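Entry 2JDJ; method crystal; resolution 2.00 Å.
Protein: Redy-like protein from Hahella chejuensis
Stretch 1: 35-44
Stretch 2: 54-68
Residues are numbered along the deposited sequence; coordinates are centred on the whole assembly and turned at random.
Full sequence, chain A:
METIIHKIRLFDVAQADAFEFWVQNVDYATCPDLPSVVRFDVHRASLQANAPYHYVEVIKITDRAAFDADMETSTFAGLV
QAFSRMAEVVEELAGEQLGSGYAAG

Stretch 1 35-44: PSVVRFDVHR
Stretch 2 (54-68) HYVEVIKITDRAAFD

The contact is built on backbone hydrogen bonds between two antiparallel strands, 39-44 and 55-61, whose axes run at 164° and come within 4.6 Å. Three wide pairs carry two bonds each. His-43 N gives to Val-56 O at 2.8 Å and Val-56 N returns to His-43 O at 2.8 Å; Asp-41 N reaches Val-58 O at 3.2 Å while Val-58 N reaches Asp-41 O at 2.9 Å; Arg-39 N lies 3.2 Å from Lys-60 O, and Lys-60 N 2.8 Å from Arg-39 O. Between them sit the non-hydrogen-bonded pairs Phe-40 with Ile-59 and Val-42 with Glu-57; Arg-44 with Tyr-55 follows beyond the last hydrogen-bonded pair. Their CA-CA distances are 4.7, 4.2 and 4.7 Å. Here CA-H groups help fill the gaps, as where Phe-40 CA meets Val-58 O at 3.4 Å.

Phi and psi stay extended along both strands, from -156/150 at Asp-41 to -86/111 at Arg-44. The extended run is broken at Val-38, at -92/-39, where the chain turns a corner and a beta bulge shifts the register by one. Lys-60 O consequently accepts twice, from Arg-39 N and from Val-38 N, the latter at 2.8 Å. The rule is economical: one carbonyl serves two amides, so the chain turns its corner without losing the pairing. Beyond the bulge Val-37 pairs with Ile-61, CA-CA 4.8 Å, and Thr-62 N closes the ladder on Ser-36 O at 3.1 Å.

The shortest side-chain hydrogen bond lies within stretch 1. His-43 (m, chi2 -89°) donates from NE2 to Asp-41 OD2 at 2.7 Å, joining alternate residues on one face. Asp-41 has chi1 at 37° (p), and a water donates to its OD1 at 2.9 Å and to Val-58 O at 3.1 Å, tying the carboxylate to the opposite strand. Val-58 (t) packs against this pair, its CG2 3.9 Å from His-43 NE2 and its CB 3.6 Å from Asp-41 OD2. Further along the same face, Arg-39 (m) and Lys-60 (t) keep their charges out of the contact and meet through aliphatic carbons, CB to CB at 3.8 Å.

The other face is mostly apolar. Phe-40 (t, chi2 68°) presents its ring edge to Ile-59 (m, t), CD1 to CG1 at 3.7 Å, and to Glu-57 (p, t), CZ to OE1 at 3.4 Å. Val-42 (t) sets CG2 3.8 Å from Glu-57 CB and CG1 4.2 Å from Tyr-55 CD1. The Tyr-55 ring (m, chi2 -89°) also lies beside Arg-44 (t, t), whose CB is 3.7 Å from CE1.

After strand 55-61 the chain enters a helix at Arg-64. Asp-63 (p) is its N-cap, accepting from Ala-66 N through OD1 at 2.8 Å. The first turn brings Ala-66 and Phe-67 to the small Ser-36 (p), whose CB is 3.5 Å from Ala-66 CB and whose OG is 3.1 Å from Phe-67 CA. Phe-67 (t, chi2 64°) receives Val-37 (t) at its ring edge, CE1 to CG2 at 4.4 Å. In all, 920 Å² is buried.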

# COMPACT_ATOMS: atom_id res chain seq x y z
N PRO A 35 -4.90 -7.33 -17.27
CA PRO A 35 -3.48 -7.52 -17.58
C PRO A 35 -2.52 -6.55 -16.87
O PRO A 35 -1.39 -6.92 -16.61
CB PRO A 35 -3.41 -7.33 -19.10
CG PRO A 35 -4.81 -7.50 -19.58
CD PRO A 35 -5.72 -7.11 -18.47
N SER A 36 -2.96 -5.32 -16.58
CA SER A 36 -2.10 -4.33 -15.89
C SER A 36 -1.86 -4.59 -14.40
O SER A 36 -0.93 -4.02 -13.82
CB SER A 36 -2.67 -2.94 -16.03
OG SER A 36 -3.89 -2.82 -15.33
N VAL A 37 -2.68 -5.44 -13.79
CA VAL A 37 -2.56 -5.70 -12.35
C VAL A 37 -1.49 -6.76 -12.08
O VAL A 37 -1.62 -7.92 -12.46
CB VAL A 37 -3.90 -6.11 -11.71
CG1 VAL A 37 -3.75 -6.29 -10.20
CG2 VAL A 37 -4.97 -5.08 -12.02
N VAL A 38 -0.42 -6.33 -11.40
CA VAL A 38 0.68 -7.20 -11.02
C VAL A 38 0.47 -7.80 -9.62
O VAL A 38 0.81 -8.97 -9.36
CB VAL A 38 2.02 -6.41 -11.06
CG1 VAL A 38 3.19 -7.28 -10.59
CG2 VAL A 38 2.27 -5.84 -12.47
N ARG A 39 -0.07 -6.99 -8.71
CA ARG A 39 -0.39 -7.44 -7.35
C ARG A 39 -1.61 -6.65 -6.90
O ARG A 39 -1.77 -5.47 -7.25
CB ARG A 39 0.73 -7.15 -6.36
CG ARG A 39 2.05 -7.80 -6.65
CD ARG A 39 3.00 -7.58 -5.51
NE ARG A 39 2.67 -8.40 -4.35
CZ ARG A 39 3.05 -9.68 -4.22
NH1 ARG A 39 2.73 -10.36 -3.13
NH2 ARG A 39 3.77 -10.27 -5.18
N PHE A 40 -2.47 -7.31 -6.13
CA PHE A 40 -3.63 -6.67 -5.56
C PHE A 40 -3.96 -7.33 -4.24
O PHE A 40 -3.95 -8.56 -4.15
CB PHE A 40 -4.82 -6.77 -6.49
CG PHE A 40 -6.08 -6.20 -5.93
CD1 PHE A 40 -6.21 -4.83 -5.71
CD2 PHE A 40 -7.14 -7.04 -5.60
CE1 PHE A 40 -7.37 -4.31 -5.19
CE2 PHE A 40 -8.32 -6.53 -5.07
CZ PHE A 40 -8.43 -5.16 -4.87
N ASP A 41 -4.21 -6.52 -3.22
CA ASP A 41 -4.62 -7.04 -1.92
C ASP A 41 -5.40 -6.00 -1.12
O ASP A 41 -5.19 -4.80 -1.29
CB ASP A 41 -3.45 -7.62 -1.12
CG ASP A 41 -2.15 -6.85 -1.28
OD1 ASP A 41 -1.25 -7.33 -2.02
OD2 ASP A 41 -2.01 -5.77 -0.65
N VAL A 42 -6.30 -6.48 -0.27
CA VAL A 42 -7.19 -5.63 0.52
C VAL A 42 -6.94 -5.92 2.00
O VAL A 42 -6.61 -7.06 2.35
CB VAL A 42 -8.67 -5.86 0.13
CG1 VAL A 42 -9.59 -5.01 0.99
CG2 VAL A 42 -8.88 -5.50 -1.36
N HIS A 43 -7.10 -4.90 2.85
CA HIS A 43 -6.74 -4.98 4.26
C HIS A 43 -7.75 -4.31 5.12
O HIS A 43 -8.16 -3.18 4.81
CB HIS A 43 -5.37 -4.33 4.47
CG HIS A 43 -4.37 -4.75 3.45
ND1 HIS A 43 -3.58 -5.87 3.60
CD2 HIS A 43 -4.12 -4.27 2.21
CE1 HIS A 43 -2.85 -6.04 2.51
NE2 HIS A 43 -3.15 -5.08 1.66
N ARG A 44 -8.15 -4.99 6.20
CA ARG A 44 -9.19 -4.52 7.11
C ARG A 44 -8.56 -3.62 8.14
O ARG A 44 -7.84 -4.09 9.00
CB ARG A 44 -9.83 -5.71 7.85
CG ARG A 44 -11.06 -5.35 8.72
CD ARG A 44 -11.53 -6.59 9.54
NE ARG A 44 -11.56 -7.80 8.72
CZ ARG A 44 -10.64 -8.77 8.76
NH1 ARG A 44 -10.77 -9.82 7.96
NH2 ARG A 44 -9.59 -8.70 9.57
N HIS A 54 -12.78 1.89 6.33
CA HIS A 54 -12.74 0.56 6.96
C HIS A 54 -11.67 -0.34 6.37
O HIS A 54 -11.12 -1.21 7.07
CB HIS A 54 -14.12 -0.11 6.85
CG HIS A 54 -15.21 0.77 7.34
ND1 HIS A 54 -15.47 0.95 8.69
CD2 HIS A 54 -16.05 1.60 6.69
CE1 HIS A 54 -16.43 1.84 8.84
NE2 HIS A 54 -16.81 2.24 7.64
N TYR A 55 -11.36 -0.10 5.10
CA TYR A 55 -10.45 -0.98 4.35
C TYR A 55 -9.46 -0.16 3.59
O TYR A 55 -9.69 1.01 3.31
CB TYR A 55 -11.22 -1.92 3.39
CG TYR A 55 -12.10 -2.91 4.12
CD1 TYR A 55 -11.60 -4.16 4.53
CD2 TYR A 55 -13.42 -2.59 4.43
CE1 TYR A 55 -12.42 -5.06 5.22
CE2 TYR A 55 -14.25 -3.48 5.14
CZ TYR A 55 -13.75 -4.70 5.53
OH TYR A 55 -14.58 -5.56 6.20
N VAL A 56 -8.33 -0.79 3.28
CA VAL A 56 -7.35 -0.21 2.41
C VAL A 56 -7.04 -1.23 1.32
O VAL A 56 -6.84 -2.41 1.63
CB VAL A 56 -6.02 0.09 3.16
CG1 VAL A 56 -5.04 0.71 2.18
CG2 VAL A 56 -6.25 1.03 4.34
N GLU A 57 -7.01 -0.81 0.06
CA GLU A 57 -6.54 -1.71 -0.98
C GLU A 57 -5.25 -1.17 -1.59
O GLU A 57 -5.08 0.05 -1.70
CB GLU A 57 -7.63 -1.98 -2.03
CG GLU A 57 -7.88 -0.87 -3.04
CD GLU A 57 -9.12 -1.12 -3.92
OE1 GLU A 57 -9.73 -2.21 -3.89
OE2 GLU A 57 -9.50 -0.19 -4.66
N VAL A 58 -4.36 -2.09 -1.96
CA VAL A 58 -3.07 -1.80 -2.55
C VAL A 58 -3.02 -2.45 -3.94
O VAL A 58 -3.11 -3.68 -4.06
CB VAL A 58 -1.90 -2.31 -1.66
CG1 VAL A 58 -0.53 -1.87 -2.23
CG2 VAL A 58 -2.05 -1.79 -0.21
N ILE A 59 -2.92 -1.63 -4.98
CA ILE A 59 -2.88 -2.15 -6.34
C ILE A 59 -1.53 -1.82 -6.95
O ILE A 59 -1.19 -0.64 -7.12
CB ILE A 59 -3.96 -1.51 -7.26
CG1 ILE A 59 -5.30 -1.35 -6.54
CG2 ILE A 59 -4.08 -2.32 -8.55
CD1 ILE A 59 -6.26 -0.41 -7.24
N LYS A 60 -0.75 -2.85 -7.25
CA LYS A 60 0.52 -2.69 -7.94
C LYS A 60 0.28 -2.94 -9.44
O LYS A 60 -0.27 -3.99 -9.82
CB LYS A 60 1.59 -3.63 -7.38
CG LYS A 60 2.97 -3.46 -8.00
CD LYS A 60 4.05 -4.32 -7.34
CE LYS A 60 4.92 -3.50 -6.39
NZ LYS A 60 6.12 -4.24 -5.92
N ILE A 61 0.65 -1.96 -10.27
CA ILE A 61 0.40 -2.01 -11.72
C ILE A 61 1.66 -1.76 -12.54
O ILE A 61 2.61 -1.11 -12.07
CB ILE A 61 -0.68 -0.99 -12.17
CG1 ILE A 61 -0.32 0.43 -11.70
CG2 ILE A 61 -2.10 -1.41 -11.71
CD1 ILE A 61 -1.30 1.51 -12.16
N THR A 62 1.64 -2.27 -13.77
CA THR A 62 2.76 -2.14 -14.70
C THR A 62 3.01 -0.67 -14.98
O THR A 62 4.13 -0.16 -14.78
CB THR A 62 2.48 -2.89 -16.01
OG1 THR A 62 1.17 -2.53 -16.49
CG2 THR A 62 2.52 -4.40 -15.76
N ASP A 63 1.96 0.01 -15.41
CA ASP A 63 1.95 1.47 -15.50
C ASP A 63 0.51 1.94 -15.53
O ASP A 63 -0.40 1.16 -15.86
CB ASP A 63 2.69 1.96 -16.75
CG ASP A 63 2.13 1.37 -18.01
OD1 ASP A 63 1.09 1.86 -18.48
OD2 ASP A 63 2.72 0.39 -18.53
N ARG A 64 0.33 3.21 -15.19
CA ARG A 64 -0.99 3.83 -15.09
C ARG A 64 -1.76 3.78 -16.40
O ARG A 64 -2.99 3.67 -16.41
CB ARG A 64 -0.86 5.30 -14.63
CG ARG A 64 -2.17 5.93 -14.17
CD ARG A 64 -2.84 5.11 -13.09
NE ARG A 64 -3.36 5.93 -12.00
CZ ARG A 64 -4.64 6.23 -11.83
NH1 ARG A 64 -5.57 5.80 -12.67
NH2 ARG A 64 -4.99 6.98 -10.78
N ALA A 65 -1.02 3.88 -17.50
CA ALA A 65 -1.62 3.80 -18.83
C ALA A 65 -2.34 2.46 -19.04
O ALA A 65 -3.50 2.41 -19.48
CB ALA A 65 -0.53 4.03 -19.90
N ALA A 66 -1.65 1.37 -18.72
CA ALA A 66 -2.21 0.01 -18.85
C ALA A 66 -3.43 -0.17 -17.93
O ALA A 66 -4.46 -0.69 -18.35
CB ALA A 66 -1.15 -1.04 -18.55
N PHE A 67 -3.33 0.30 -16.68
CA PHE A 67 -4.46 0.23 -15.73
C PHE A 67 -5.69 0.98 -16.21
O PHE A 67 -6.81 0.48 -16.12
CB PHE A 67 -4.05 0.69 -14.33
CG PHE A 67 -5.12 0.47 -13.28
CD1 PHE A 67 -5.54 -0.81 -12.95
CD2 PHE A 67 -5.71 1.56 -12.64
CE1 PHE A 67 -6.54 -1.02 -11.99
CE2 PHE A 67 -6.71 1.37 -11.68
CZ PHE A 67 -7.13 0.07 -11.35
N ASP A 68 -5.48 2.19 -16.73
CA ASP A 68 -6.57 3.00 -17.25
C ASP A 68 -7.37 2.31 -18.35
O ASP A 68 -8.60 2.41 -18.38
CB ASP A 68 -6.02 4.35 -17.74
CG ASP A 68 -5.72 5.31 -16.60
OD1 ASP A 68 -5.73 4.88 -15.41
OD2 ASP A 68 -5.49 6.49 -16.88
O HOH W 1 -0.37 -5.20 -3.82